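PDB 2ATR: acetyltransferase, GNAT family from Streptococcus pneumoniae, which probably transfers an acetyl group from acetyl-CoA to a substrate not yet identified, as expected of a GNAT-family acetyltransferase. Local coordinates for residues Ile2-Gln7 against Val43-Leu48; Gln70-Leu75 against Ser86-Ala91; Leu16-Ala21 against Val54-Leu59. All coordinates share one frame; numbering follows the deposited sequence.

Contact 1: Ile2-Gln7 against Val43-Leu48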
ATOM      1  N   ILE A   2      12.703  11.448  -7.692  1.00 52.48           N
ATOM      2  CA  ILE A   2      12.264  10.310  -6.852  1.00 48.97           C
ATOM      3  C   ILE A   2      12.651   8.931  -7.379  1.00 46.02           C
ATOM      4  O   ILE A   2      12.486   8.634  -8.541  1.00 46.12           O
ATOM      5  CB  ILE A   2      10.743  10.351  -6.456  1.00 49.27           C
ATOM      6  CG1 ILE A   2      10.505  11.402  -5.350  1.00 49.33           C
ATOM      7  CG2 ILE A   2      10.293   9.002  -5.915  1.00 47.35           C
ATOM      8  CD1 ILE A   2      10.131  12.736  -5.857  1.00 48.81           C
ATOM      9  N   THR A   3      13.154   8.114  -6.477  1.00 42.13           N
ATOM     10  CA  THR A   3      13.586   6.779  -6.761  1.00 40.79           C
ATOM     11  C   THR A   3      12.552   5.808  -6.209  1.00 38.42           C
ATOM     12  O   THR A   3      12.087   5.945  -5.085  1.00 36.99           O
ATOM     13  CB  THR A   3      14.967   6.503  -6.095  1.00 39.78           C
ATOM     14  OG1 THR A   3      15.913   7.448  -6.599  1.00 43.11           O
ATOM     15  CG2 THR A   3      15.457   5.126  -6.416  1.00 42.06           C
ATOM     16  N   ILE A   4      12.202   4.833  -7.018  1.00 37.60           N
ATOM     17  CA  ILE A   4      11.356   3.738  -6.539  1.00 37.73           C
ATOM     18  C   ILE A   4      12.251   2.517  -6.472  1.00 38.17           C
ATOM     19  O   ILE A   4      12.791   2.074  -7.513  1.00 37.69           O
ATOM     20  CB  ILE A   4      10.097   3.519  -7.420  1.00 37.08           C
ATOM     21  CG1 ILE A   4       9.298   4.838  -7.668  1.00 35.26           C
ATOM     22  CG2 ILE A   4       9.243   2.312  -6.918  1.00 35.77           C
ATOM     23  CD1 ILE A   4       8.692   5.573  -6.428  1.00 30.39           C
ATOM     24  N   LYS A   5      12.420   2.011  -5.248  1.00 37.80           N
ATOM     25  CA  LYS A   5      13.303   0.886  -4.950  1.00 38.80           C
ATOM     26  C   LYS A   5      12.608  -0.260  -4.222  1.00 38.40           C
ATOM     27  O   LYS A   5      11.975  -0.072  -3.150  1.00 37.08           O
ATOM     28  CB  LYS A   5      14.545   1.347  -4.171  1.00 38.95           C
ATOM     29  CG  LYS A   5      15.714   1.700  -5.103  1.00 42.79           C
ATOM     30  CD  LYS A   5      16.909   2.343  -4.362  1.00 47.04           C
ATOM     31  CE  LYS A   5      18.070   2.707  -5.345  1.00 49.80           C
ATOM     32  NZ  LYS A   5      19.187   1.715  -5.332  1.00 50.36           N
ATOM     33  N   LYS A   6      12.696  -1.442  -4.843  1.00 38.49           N
ATOM     34  CA  LYS A   6      12.314  -2.695  -4.226  1.00 39.72           C
ATOM     35  C   LYS A   6      13.206  -3.007  -3.059  1.00 40.86           C
ATOM     36  O   LYS A   6      14.428  -2.927  -3.163  1.00 38.72           O
ATOM     37  CB  LYS A   6      12.410  -3.854  -5.220  1.00 40.35           C
ATOM     38  CG  LYS A   6      11.632  -5.036  -4.777  1.00 41.91           C
ATOM     39  CD  LYS A   6      11.543  -6.048  -5.919  1.00 47.12           C
ATOM     40  CE  LYS A   6      10.815  -7.292  -5.480  1.00 46.83           C
ATOM     41  NZ  LYS A   6      11.439  -7.891  -4.281  1.00 49.49           N
ATOM     42  N   GLN A   7      12.571  -3.451  -1.979  1.00 42.48           N
ATOM     43  CA  GLN A   7      13.205  -3.743  -0.702  1.00 45.28           C
ATOM     44  C   GLN A   7      13.044  -5.201  -0.307  1.00 46.66           C
ATOM     45  O   GLN A   7      11.926  -5.731  -0.362  1.00 48.10           O
ATOM     46  CB  GLN A   7      12.500  -2.901   0.353  1.00 46.06           C
ATOM     47  CG  GLN A   7      13.386  -2.395   1.415  1.00 47.82           C
ATOM     48  CD  GLN A   7      14.306  -1.281   0.958  1.00 47.91           C
ATOM     49  OE1 GLN A   7      15.309  -1.005   1.627  1.00 47.32           O
ATOM     50  NE2 GLN A   7      13.972  -0.627  -0.170  1.00 47.33           N
ATOM     51  N   VAL A  43       5.843  -8.147  -0.879  1.00 29.57           N
ATOM     52  CA  VAL A  43       6.716  -7.173  -1.498  1.00 29.62           C
ATOM     53  C   VAL A  43       6.615  -5.830  -0.790  1.00 30.18           C
ATOM     54  O   VAL A  43       5.549  -5.451  -0.323  1.00 26.59           O
ATOM     55  CB  VAL A  43       6.426  -7.022  -3.008  1.00 31.25           C
ATOM     56  CG1 VAL A  43       5.449  -5.918  -3.288  1.00 27.03           C
ATOM     57  CG2 VAL A  43       7.691  -6.831  -3.776  1.00 32.61           C
ATOM     58  N   ILE A  44       7.738  -5.124  -0.720  1.00 20.00           N
ATOM     59  CA  ILE A  44       7.769  -3.722  -0.313  1.00 20.00           C
ATOM     60  C   ILE A  44       8.613  -2.885  -1.256  1.00 20.00           C
ATOM     61  O   ILE A  44       9.726  -3.252  -1.567  1.00 29.97           O
ATOM     62  CB  ILE A  44       8.286  -3.582   1.123  1.00 20.00           C
ATOM     63  CG1 ILE A  44       7.373  -4.305   2.101  1.00 20.00           C
ATOM     64  CG2 ILE A  44       8.434  -2.130   1.499  1.00 20.00           C
ATOM     65  CD1 ILE A  44       8.036  -4.662   3.377  1.00 20.00           C
ATOM     66  N   TYR A  45       8.068  -1.765  -1.702  1.00 27.80           N
ATOM     67  CA  TYR A  45       8.838  -0.743  -2.402  1.00 27.86           C
ATOM     68  C   TYR A  45       8.879   0.547  -1.583  1.00 28.63           C
ATOM     69  O   TYR A  45       7.903   0.890  -0.937  1.00 24.52           O
ATOM     70  CB  TYR A  45       8.243  -0.467  -3.790  1.00 28.33           C
ATOM     71  CG  TYR A  45       8.470  -1.566  -4.815  1.00 30.01           C
ATOM     72  CD1 TYR A  45       9.341  -1.386  -5.869  1.00 30.98           C
ATOM     73  CD2 TYR A  45       7.810  -2.772  -4.723  1.00 26.56           C
ATOM     74  CE1 TYR A  45       9.551  -2.368  -6.780  1.00 32.11           C
ATOM     75  CE2 TYR A  45       8.013  -3.758  -5.626  1.00 27.73           C
ATOM     76  CZ  TYR A  45       8.886  -3.558  -6.659  1.00 33.08           C
ATOM     77  OH  TYR A  45       9.081  -4.549  -7.576  1.00 34.76           O
ATOM     78  N   LEU A  46      10.007   1.250  -1.621  1.00 26.21           N
ATOM     79  CA  LEU A  46      10.094   2.585  -1.016  1.00 27.75           C
ATOM     80  C   LEU A  46      10.229   3.645  -2.083  1.00 27.76           C
ATOM     81  O   LEU A  46      10.769   3.363  -3.169  1.00 29.82           O
ATOM     82  CB  LEU A  46      11.277   2.703  -0.055  1.00 26.42           C
ATOM     83  CG  LEU A  46      11.295   1.652   1.039  1.00 28.64           C
ATOM     84  CD1 LEU A  46      12.524   1.894   1.911  1.00 31.64           C
ATOM     85  CD2 LEU A  46       9.980   1.741   1.870  1.00 27.14           C
ATOM     86  N   ALA A  47       9.714   4.840  -1.782  1.00 26.31           N
ATOM     87  CA  ALA A  47       9.943   6.034  -2.561  1.00 26.94           C
ATOM     88  C   ALA A  47      11.016   6.847  -1.833  1.00 28.22           C
ATOM     89  O   ALA A  47      10.918   7.043  -0.601  1.00 26.34           O
ATOM     90  CB  ALA A  47       8.671   6.846  -2.667  1.00 27.50           C
ATOM     91  N   LEU A  48      12.052   7.248  -2.589  1.00 28.58           N
ATOM     92  CA  LEU A  48      13.235   7.942  -2.037  1.00 29.46           C
ATOM     93  C   LEU A  48      13.468   9.250  -2.745  1.00 29.85           C
ATOM     94  O   LEU A  48      13.449   9.323  -3.975  1.00 30.38           O
ATOM     95  CB  LEU A  48      14.507   7.090  -2.180  1.00 29.89           C
ATOM     96  CG  LEU A  48      14.686   6.234  -0.922  1.00 33.84           C
ATOM     97  CD1 LEU A  48      14.139   4.836  -1.076  1.00 36.05           C
ATOM     98  CD2 LEU A  48      16.148   6.200  -0.555  1.00 39.02           C
TER
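The carbonyl oxygen of Leu-48 is gripped twice by strand 2-7. Thr-3 N gives Leu-48 O a hydrogen bond of 2.8 Å, nearly straight at 170° and in the carbonyl plane, and Ile-2 CA adds a CA-H...O contact. Thr-3 O is held in the same double way, by Leu-48 N and by Ala-47 CA. Two residues on, the pattern recurs: Lys-5 N donates to Leu-46 O at 3.0 Å and Leu-46 N returns a bond to Lys-5 O. Thr-3/Leu-48 and Lys-5/Leu-46 are thus antiparallel hydrogen-bonded pairs, and Ile-4/Ala-47 and Lys-6/Tyr-45 the non-hydrogen-bonded pairs. This is the antiparallel edge of the GNAT sheet: strand 2-7 is outermost within the chain, and its partner 43-49, arriving two helices later in the sequence, is bonded beyond to strand 52-61. On the face covered by helix 83-92, Lys-6 has CG anti to its backbone N (chi1 -162°), which sends the aliphatic chain obliquely over the Tyr-45 ring. Lys-6 CG stands 4.0 Å from the centroid of the Tyr-45 ring, a CH-pi contact, and Lys-6 CE reaches Val-43 CG2 at 3.6 Å. A long lysine suits an edge where carbon must cover a ring while the amine ends beyond it. The Tyr-45 hydroxyl is hydrogen-bonded to Asn-94 OD1. Ile-4 crosses Tyr-45 at about a right angle, CG2 meeting Tyr-45 CD1 at 3.8 Å, while Ile-4 CD1 rests on the small Ala-47 CB at 4.0 Å. On the opposite face, the Gln-7 amide lies against Leu-46, NE2 to CD1 3.6 Å.

Contact 2: Gln70-Leu75 against Ser86-Ala91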
ATOM      1  N   GLN A  70      -1.785  -3.500   1.092  1.00 26.37           N
ATOM      2  CA  GLN A  70      -1.991  -3.338   2.535  1.00 24.97           C
ATOM      3  C   GLN A  70      -1.633  -1.921   3.032  1.00 25.33           C
ATOM      4  O   GLN A  70      -2.457  -1.264   3.694  1.00 24.91           O
ATOM      5  CB  GLN A  70      -1.233  -4.428   3.269  1.00 26.84           C
ATOM      6  CG  GLN A  70      -1.243  -4.334   4.809  1.00 27.28           C
ATOM      7  CD  GLN A  70      -2.665  -4.283   5.393  1.00 31.06           C
ATOM      8  OE1 GLN A  70      -3.607  -4.797   4.805  1.00 33.63           O
ATOM      9  NE2 GLN A  70      -2.816  -3.616   6.520  1.00 31.60           N
ATOM     10  N   ASP A  71      -0.447  -1.422   2.697  1.00 24.70           N
ATOM     11  CA  ASP A  71      -0.056  -0.029   3.060  1.00 26.23           C
ATOM     12  C   ASP A  71       0.318   0.690   1.796  1.00 26.03           C
ATOM     13  O   ASP A  71       1.040   0.128   0.939  1.00 27.23           O
ATOM     14  CB  ASP A  71       1.159   0.052   4.034  1.00 26.12           C
ATOM     15  CG  ASP A  71       0.943  -0.679   5.348  1.00 28.12           C
ATOM     16  OD1 ASP A  71      -0.184  -0.669   5.905  1.00 27.23           O
ATOM     17  OD2 ASP A  71       1.932  -1.250   5.853  1.00 28.58           O
ATOM     18  N   LEU A  72      -0.205   1.890   1.626  1.00 26.50           N
ATOM     19  CA  LEU A  72       0.292   2.823   0.633  1.00 26.29           C
ATOM     20  C   LEU A  72       0.436   4.202   1.292  1.00 27.97           C
ATOM     21  O   LEU A  72      -0.573   4.843   1.659  1.00 26.37           O
ATOM     22  CB  LEU A  72      -0.633   2.928  -0.573  1.00 26.38           C
ATOM     23  CG  LEU A  72      -0.209   3.860  -1.717  1.00 26.88           C
ATOM     24  CD1 LEU A  72       1.170   3.440  -2.279  1.00 23.75           C
ATOM     25  CD2 LEU A  72      -1.246   3.894  -2.850  1.00 27.26           C
ATOM     26  N   ILE A  73       1.671   4.649   1.448  1.00 27.48           N
ATOM     27  CA  ILE A  73       1.929   5.879   2.206  1.00 29.55           C
ATOM     28  C   ILE A  73       2.850   6.746   1.395  1.00 30.24           C
ATOM     29  O   ILE A  73       3.869   6.258   0.907  1.00 30.76           O
ATOM     30  CB  ILE A  73       2.605   5.607   3.582  1.00 29.34           C
ATOM     31  CG1 ILE A  73       1.713   4.738   4.456  1.00 32.73           C
ATOM     32  CG2 ILE A  73       2.915   6.929   4.304  1.00 31.40           C
ATOM     33  CD1 ILE A  73       2.379   4.208   5.674  1.00 31.95           C
ATOM     34  N   VAL A  74       2.458   8.001   1.194  1.00 30.55           N
ATOM     35  CA  VAL A  74       3.381   9.056   0.796  1.00 30.91           C
ATOM     36  C   VAL A  74       3.313  10.164   1.893  1.00 32.04           C
ATOM     37  O   VAL A  74       2.223  10.467   2.439  1.00 30.97           O
ATOM     38  CB  VAL A  74       3.054   9.644  -0.573  1.00 30.16           C
ATOM     39  CG1 VAL A  74       4.114  10.705  -0.971  1.00 31.12           C
ATOM     40  CG2 VAL A  74       3.021   8.569  -1.637  1.00 32.95           C
ATOM     41  N   LEU A  75       4.472  10.710   2.267  1.00 31.98           N
ATOM     42  CA  LEU A  75       4.466  11.927   3.132  1.00 33.23           C
ATOM     43  C   LEU A  75       3.566  12.975   2.542  1.00 33.85           C
ATOM     44  O   LEU A  75       3.689  13.312   1.339  1.00 33.05           O
ATOM     45  CB  LEU A  75       5.863  12.512   3.347  1.00 32.87           C
ATOM     46  CG  LEU A  75       6.810  11.635   4.134  1.00 33.87           C
ATOM     47  CD1 LEU A  75       8.269  12.232   4.094  1.00 33.05           C
ATOM     48  CD2 LEU A  75       6.310  11.402   5.605  1.00 33.83           C
ATOM     49  N   SER A  86       3.585   5.576  -9.101  1.00 30.48           N
ATOM     50  CA  SER A  86       4.829   4.892  -9.283  1.00 31.17           C
ATOM     51  C   SER A  86       4.929   3.699  -8.381  1.00 29.60           C
ATOM     52  O   SER A  86       5.253   2.629  -8.853  1.00 29.53           O
ATOM     53  CB  SER A  86       5.993   5.875  -9.018  1.00 31.04           C
ATOM     54  OG  SER A  86       5.871   6.930  -9.944  1.00 39.16           O
ATOM     55  N   LEU A  87       4.656   3.900  -7.084  1.00 27.91           N
ATOM     56  CA  LEU A  87       4.694   2.809  -6.080  1.00 27.32           C
ATOM     57  C   LEU A  87       3.747   1.620  -6.476  1.00 26.89           C
ATOM     58  O   LEU A  87       4.158   0.450  -6.498  1.00 25.95           O
ATOM     59  CB  LEU A  87       4.338   3.350  -4.703  1.00 26.86           C
ATOM     60  CG  LEU A  87       5.442   4.181  -3.989  1.00 26.06           C
ATOM     61  CD1 LEU A  87       4.834   4.773  -2.690  1.00 23.33           C
ATOM     62  CD2 LEU A  87       6.645   3.286  -3.669  1.00 21.40           C
HETATM   63  N   MSE A  88       2.526   1.987  -6.833  1.00 26.52           N
HETATM   64  CA  MSE A  88       1.482   1.064  -7.295  1.00 28.01           C
HETATM   65  C   MSE A  88       1.914   0.295  -8.565  1.00 28.89           C
HETATM   66  O   MSE A  88       1.831  -0.936  -8.638  1.00 29.52           O
HETATM   67  CB  MSE A  88       0.163   1.864  -7.507  1.00 26.30           C
HETATM   68  CG  MSE A  88      -0.637   2.174  -6.177  1.00 28.16           C
HETATM   69 SE   MSE A  88      -1.490   0.754  -5.406  1.00 24.72          SE
HETATM   70  CE  MSE A  88      -2.869   0.628  -6.596  1.00 29.89           C
ATOM     71  N   LYS A  89       2.390   1.020  -9.568  1.00 30.65           N
ATOM     72  CA  LYS A  89       2.802   0.378 -10.843  1.00 31.98           C
ATOM     73  C   LYS A  89       3.969  -0.574 -10.685  1.00 31.96           C
ATOM     74  O   LYS A  89       3.902  -1.707 -11.201  1.00 32.47           O
ATOM     75  CB  LYS A  89       3.024   1.419 -11.952  1.00 33.31           C
ATOM     76  CG  LYS A  89       1.738   2.167 -12.339  1.00 35.78           C
ATOM     77  CD  LYS A  89       2.021   3.378 -13.278  1.00 41.08           C
ATOM     78  CE  LYS A  89       0.787   4.179 -13.552  1.00 45.06           C
ATOM     79  NZ  LYS A  89      -0.389   3.337 -13.996  1.00 49.13           N
ATOM     80  N   GLU A  90       4.991  -0.193  -9.916  1.00 31.28           N
ATOM     81  CA  GLU A  90       6.108  -1.139  -9.628  1.00 32.43           C
ATOM     82  C   GLU A  90       5.750  -2.354  -8.774  1.00 31.48           C
ATOM     83  O   GLU A  90       6.158  -3.492  -9.095  1.00 29.73           O
ATOM     84  CB  GLU A  90       7.323  -0.462  -9.003  1.00 32.55           C
ATOM     85  CG  GLU A  90       7.931   0.659  -9.863  1.00 40.53           C
ATOM     86  CD  GLU A  90       8.368   0.178 -11.256  1.00 46.31           C
ATOM     87  OE1 GLU A  90       8.880  -0.959 -11.370  1.00 46.55           O
ATOM     88  OE2 GLU A  90       8.177   0.936 -12.240  1.00 49.81           O
ATOM     89  N   ALA A  91       5.027  -2.131  -7.671  1.00 29.57           N
ATOM     90  CA  ALA A  91       4.673  -3.273  -6.812  1.00 28.85           C
ATOM     91  C   ALA A  91       3.726  -4.228  -7.534  1.00 28.66           C
ATOM     92  O   ALA A  91       3.985  -5.420  -7.563  1.00 28.69           O
ATOM     93  CB  ALA A  91       4.088  -2.817  -5.474  1.00 27.18           C
TER
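Leu-72 carries CG anti to its backbone N (chi1 -179°), which swings both methyls out from strand 66-74 toward helix 83-92. Leu-87 answers with CG anti to its own carbonyl carbon (chi1 -75°), extending CD1 down to the strand, and Met-88, present as selenomethionine, folds at chi2 and chi3 so that its chain curls beside the same leucine. The two methyls of Leu-72 divide the work. Its CD1 meets Leu-87 CD1 at 3.9 Å and Leu-87 CB at 4.0 Å, the two leucines crossing obliquely. Its CD2 takes the other neighbour at about a right angle, lying 3.8 Å from Met-88 CG and 4.1 Å from Met-88 SE. Leu-87 CD1 also reaches past Leu-72 along the strand, coming within 4.0 Å of Ile-73 O and 4.3 Å of Val-74 CG2. Leucine suits position 72, where one stem offers two methyls to two partners; Leu-87 works through CD1 and CB. The unbranched methionine chain, here with selenium in place of sulfur, bends beside Leu-72, and Phe-114 and Tyr-115 of helix 109-117 pack on it as well. Segments 70-74 and 86-91 run roughly antiparallel, at 143°, 10.0 Å apart at the closest approach of their axes. They belong to the first strand and the helix of the beta-alpha-beta unit completed by strand 100-102, and in GNAT enzymes the loop joining such a pair characteristically binds the pyrophosphate of acetyl-CoA. No hydrogen bond links the two segments, so their cohesion is hydrophobic and dispersive: this contact rests on the fit of methyls and methylenes, which is not directional.

Contact 3: Leu16-Ala21 against Val54-Leu59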
ATOM      1  N   LEU A  16       9.272   3.955  10.207  1.00 37.42           N
ATOM      2  CA  LEU A  16       8.310   4.329  11.263  1.00 38.50           C
ATOM      3  C   LEU A  16       7.826   5.744  11.101  1.00 37.05           C
ATOM      4  O   LEU A  16       6.648   6.024  11.325  1.00 37.86           O
ATOM      5  CB  LEU A  16       8.894   4.113  12.655  1.00 38.64           C
ATOM      6  CG  LEU A  16       7.935   4.260  13.853  1.00 41.39           C
ATOM      7  CD1 LEU A  16       6.787   3.268  13.804  1.00 39.40           C
ATOM      8  CD2 LEU A  16       8.719   4.116  15.149  1.00 40.51           C
ATOM      9  N   HIS A  17       8.711   6.643  10.682  1.00 36.07           N
ATOM     10  CA  HIS A  17       8.300   8.021  10.358  1.00 34.71           C
ATOM     11  C   HIS A  17       7.147   8.101   9.340  1.00 34.31           C
ATOM     12  O   HIS A  17       6.312   8.996   9.389  1.00 32.86           O
ATOM     13  CB  HIS A  17       9.513   8.883   9.914  1.00 35.47           C
ATOM     14  CG  HIS A  17      10.057   8.528   8.562  1.00 32.73           C
ATOM     15  ND1 HIS A  17      10.760   7.370   8.339  1.00 32.45           N
ATOM     16  CD2 HIS A  17      10.031   9.197   7.382  1.00 30.67           C
ATOM     17  CE1 HIS A  17      11.094   7.310   7.062  1.00 32.88           C
ATOM     18  NE2 HIS A  17      10.676   8.413   6.464  1.00 31.61           N
ATOM     19  N   LEU A  18       7.094   7.163   8.396  1.00 33.10           N
ATOM     20  CA  LEU A  18       5.987   7.164   7.418  1.00 32.61           C
ATOM     21  C   LEU A  18       4.626   6.821   8.104  1.00 31.36           C
ATOM     22  O   LEU A  18       3.634   7.485   7.888  1.00 30.85           O
ATOM     23  CB  LEU A  18       6.276   6.142   6.317  1.00 31.11           C
ATOM     24  CG  LEU A  18       7.473   6.369   5.384  1.00 30.72           C
ATOM     25  CD1 LEU A  18       7.544   5.253   4.335  1.00 31.46           C
ATOM     26  CD2 LEU A  18       7.353   7.681   4.743  1.00 26.58           C
ATOM     27  N   TYR A  19       4.619   5.759   8.890  1.00 33.64           N
ATOM     28  CA  TYR A  19       3.414   5.335   9.643  1.00 34.70           C
ATOM     29  C   TYR A  19       3.008   6.401  10.679  1.00 36.82           C
ATOM     30  O   TYR A  19       1.826   6.780  10.732  1.00 36.59           O
ATOM     31  CB  TYR A  19       3.613   3.969  10.285  1.00 33.92           C
ATOM     32  CG  TYR A  19       3.767   2.851   9.287  1.00 34.95           C
ATOM     33  CD1 TYR A  19       2.637   2.175   8.760  1.00 32.50           C
ATOM     34  CD2 TYR A  19       5.044   2.452   8.858  1.00 30.93           C
ATOM     35  CE1 TYR A  19       2.791   1.124   7.819  1.00 30.42           C
ATOM     36  CE2 TYR A  19       5.197   1.427   7.934  1.00 33.33           C
ATOM     37  CZ  TYR A  19       4.065   0.766   7.412  1.00 32.23           C
ATOM     38  OH  TYR A  19       4.269  -0.245   6.506  1.00 31.38           O
ATOM     39  N   GLN A  20       3.977   6.917  11.452  1.00 37.84           N
ATOM     40  CA  GLN A  20       3.746   8.147  12.272  1.00 40.12           C
ATOM     41  C   GLN A  20       3.089   9.260  11.465  1.00 41.19           C
ATOM     42  O   GLN A  20       2.138   9.878  11.915  1.00 41.66           O
ATOM     43  CB  GLN A  20       5.051   8.664  12.929  1.00 39.63           C
ATOM     44  CG  GLN A  20       5.450   7.841  14.121  1.00 40.48           C
ATOM     45  CD  GLN A  20       6.917   7.963  14.567  1.00 43.29           C
ATOM     46  OE1 GLN A  20       7.785   8.498  13.871  1.00 40.36           O
ATOM     47  NE2 GLN A  20       7.198   7.394  15.734  1.00 43.62           N
ATOM     48  N   ALA A  21       3.579   9.505  10.258  1.00 43.83           N
ATOM     49  CA  ALA A  21       3.052  10.573   9.407  1.00 45.95           C
ATOM     50  C   ALA A  21       1.582  10.390   9.081  1.00 48.40           C
ATOM     51  O   ALA A  21       0.956  11.275   8.459  1.00 49.27           O
ATOM     52  CB  ALA A  21       3.852  10.647   8.129  1.00 45.82           C
ATOM     53  N   VAL A  54      10.457   8.683   1.607  1.00 30.25           N
ATOM     54  CA  VAL A  54       9.278   9.570   1.547  1.00 30.37           C
ATOM     55  C   VAL A  54       7.947   8.796   1.272  1.00 30.38           C
ATOM     56  O   VAL A  54       6.883   9.365   1.328  1.00 31.47           O
ATOM     57  CB  VAL A  54       9.501  10.879   0.663  1.00 29.21           C
ATOM     58  CG1 VAL A  54      10.830  11.576   1.087  1.00 28.66           C
ATOM     59  CG2 VAL A  54       9.496  10.665  -0.891  1.00 28.45           C
ATOM     60  N   GLY A  55       8.031   7.500   0.993  1.00 29.98           N
ATOM     61  CA  GLY A  55       6.821   6.757   0.565  1.00 28.81           C
ATOM     62  C   GLY A  55       7.089   5.296   0.696  1.00 29.09           C
ATOM     63  O   GLY A  55       8.261   4.886   0.694  1.00 27.83           O
ATOM     64  N   LEU A  56       6.015   4.507   0.878  1.00 27.31           N
ATOM     65  CA  LEU A  56       6.115   3.067   1.003  1.00 27.38           C
ATOM     66  C   LEU A  56       4.851   2.422   0.380  1.00 26.20           C
ATOM     67  O   LEU A  56       3.768   3.001   0.438  1.00 24.49           O
ATOM     68  CB  LEU A  56       6.286   2.656   2.492  1.00 27.29           C
ATOM     69  CG  LEU A  56       6.180   1.198   2.970  1.00 30.79           C
ATOM     70  CD1 LEU A  56       6.999   0.960   4.263  1.00 27.09           C
ATOM     71  CD2 LEU A  56       4.670   0.806   3.180  1.00 27.19           C
ATOM     72  N   ILE A  57       5.020   1.267  -0.235  1.00 25.37           N
ATOM     73  CA  ILE A  57       3.863   0.382  -0.578  1.00 25.79           C
ATOM     74  C   ILE A  57       4.198  -0.989  -0.039  1.00 26.36           C
ATOM     75  O   ILE A  57       5.358  -1.393  -0.062  1.00 26.00           O
ATOM     76  CB  ILE A  57       3.460   0.375  -2.087  1.00 26.32           C
ATOM     77  CG1 ILE A  57       2.142  -0.476  -2.346  1.00 21.75           C
ATOM     78  CG2 ILE A  57       4.650  -0.142  -2.944  1.00 23.00           C
ATOM     79  CD1 ILE A  57       1.581  -0.260  -3.808  1.00 23.59           C
ATOM     80  N   ARG A  58       3.202  -1.670   0.524  1.00 25.58           N
ATOM     81  CA  ARG A  58       3.379  -2.984   1.073  1.00 25.89           C
ATOM     82  C   ARG A  58       2.189  -3.874   0.654  1.00 26.63           C
ATOM     83  O   ARG A  58       1.003  -3.591   0.921  1.00 26.26           O
ATOM     84  CB  ARG A  58       3.463  -2.929   2.604  1.00 26.19           C
ATOM     85  CG  ARG A  58       3.808  -4.201   3.268  1.00 28.72           C
ATOM     86  CD  ARG A  58       4.197  -3.981   4.730  1.00 24.73           C
ATOM     87  NE  ARG A  58       3.049  -3.752   5.622  1.00 23.68           N
ATOM     88  CZ  ARG A  58       2.277  -4.687   6.165  1.00 24.56           C
ATOM     89  NH1 ARG A  58       2.382  -5.987   5.848  1.00 22.41           N
ATOM     90  NH2 ARG A  58       1.338  -4.316   7.012  1.00 25.81           N
ATOM     91  N   LEU A  59       2.522  -4.954  -0.032  1.00 27.13           N
ATOM     92  CA  LEU A  59       1.505  -5.917  -0.491  1.00 26.52           C
ATOM     93  C   LEU A  59       1.577  -7.163   0.330  1.00 24.94           C
ATOM     94  O   LEU A  59       2.657  -7.559   0.741  1.00 26.69           O
ATOM     95  CB  LEU A  59       1.738  -6.266  -1.954  1.00 25.67           C
ATOM     96  CG  LEU A  59       1.875  -5.197  -3.026  1.00 27.06           C
ATOM     97  CD1 LEU A  59       1.928  -5.908  -4.358  1.00 27.70           C
ATOM     98  CD2 LEU A  59       0.751  -4.223  -3.000  1.00 24.86           C
TER
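Helix 12-20 packs on the face of the GNAT sheet remote from helix 83-92, where its segment 16-20 crosses 54-59 of strand 52-61 at -90°. Leu-18 carries most of the contact. With CG anti to the carbonyl carbon (chi1 -65°), its two methyls sit one after the other along the strand backbone: CD1 presses on Leu-56 CB at 3.4 Å, tighter than usual for two carbons, and CD2 sits 3.7 Å from Val-54 C. Leu-18 CD1 also lies 3.7 Å from Gly-55 C. Val-54 and Gly-55 here form a classic beta bulge opposite Ala-47. Tyr-19, the next residue, crosses Leu-56 at about a right angle, and its hydroxyl overhangs the leucine methyls, with Tyr-19 OH 3.5 Å from Leu-56 CD2. The same oxygen lies at the edge of the Arg-58 guanidinium, yet 3.8 Å from Arg-58 NE, and does not bond it. Both instead meet Asp-71 OD2, the tyrosine by a hydrogen bond and the arginine by a salt bridge, while Arg-58 NH1 bonds Ser-41 OG. One carboxylate oxygen thus satisfies two polar groups at the margin of an apolar contact, and the adjoining guanidinium would favour an ionised Asp-71.

All three contacts reach one mixed sheet, whose strands 2-7, 43-49, 52-61 and 66-74 lie side by side in chain order. Contact 1 joins the first two, contact 2 sets helix 83-92 on one face, and contact 3 sets helix 12-20 on the other. The centres of contacts 1 and 2 lie about 8 Å apart. About 11 Å separates the centres of contacts 1 and 3, which interleave along the chain, whereas contact 2 opens after both have closed. Ala-47 bonds to Val-54 and Gly-55 between contacts 1 and 3, Tyr-45 packs on Ala-91 between contacts 1 and 2, and Asp-71 of segment 70-75 holds Tyr-19 and Arg-58 of contact 3, so the two helix layers are tied through the one sheet.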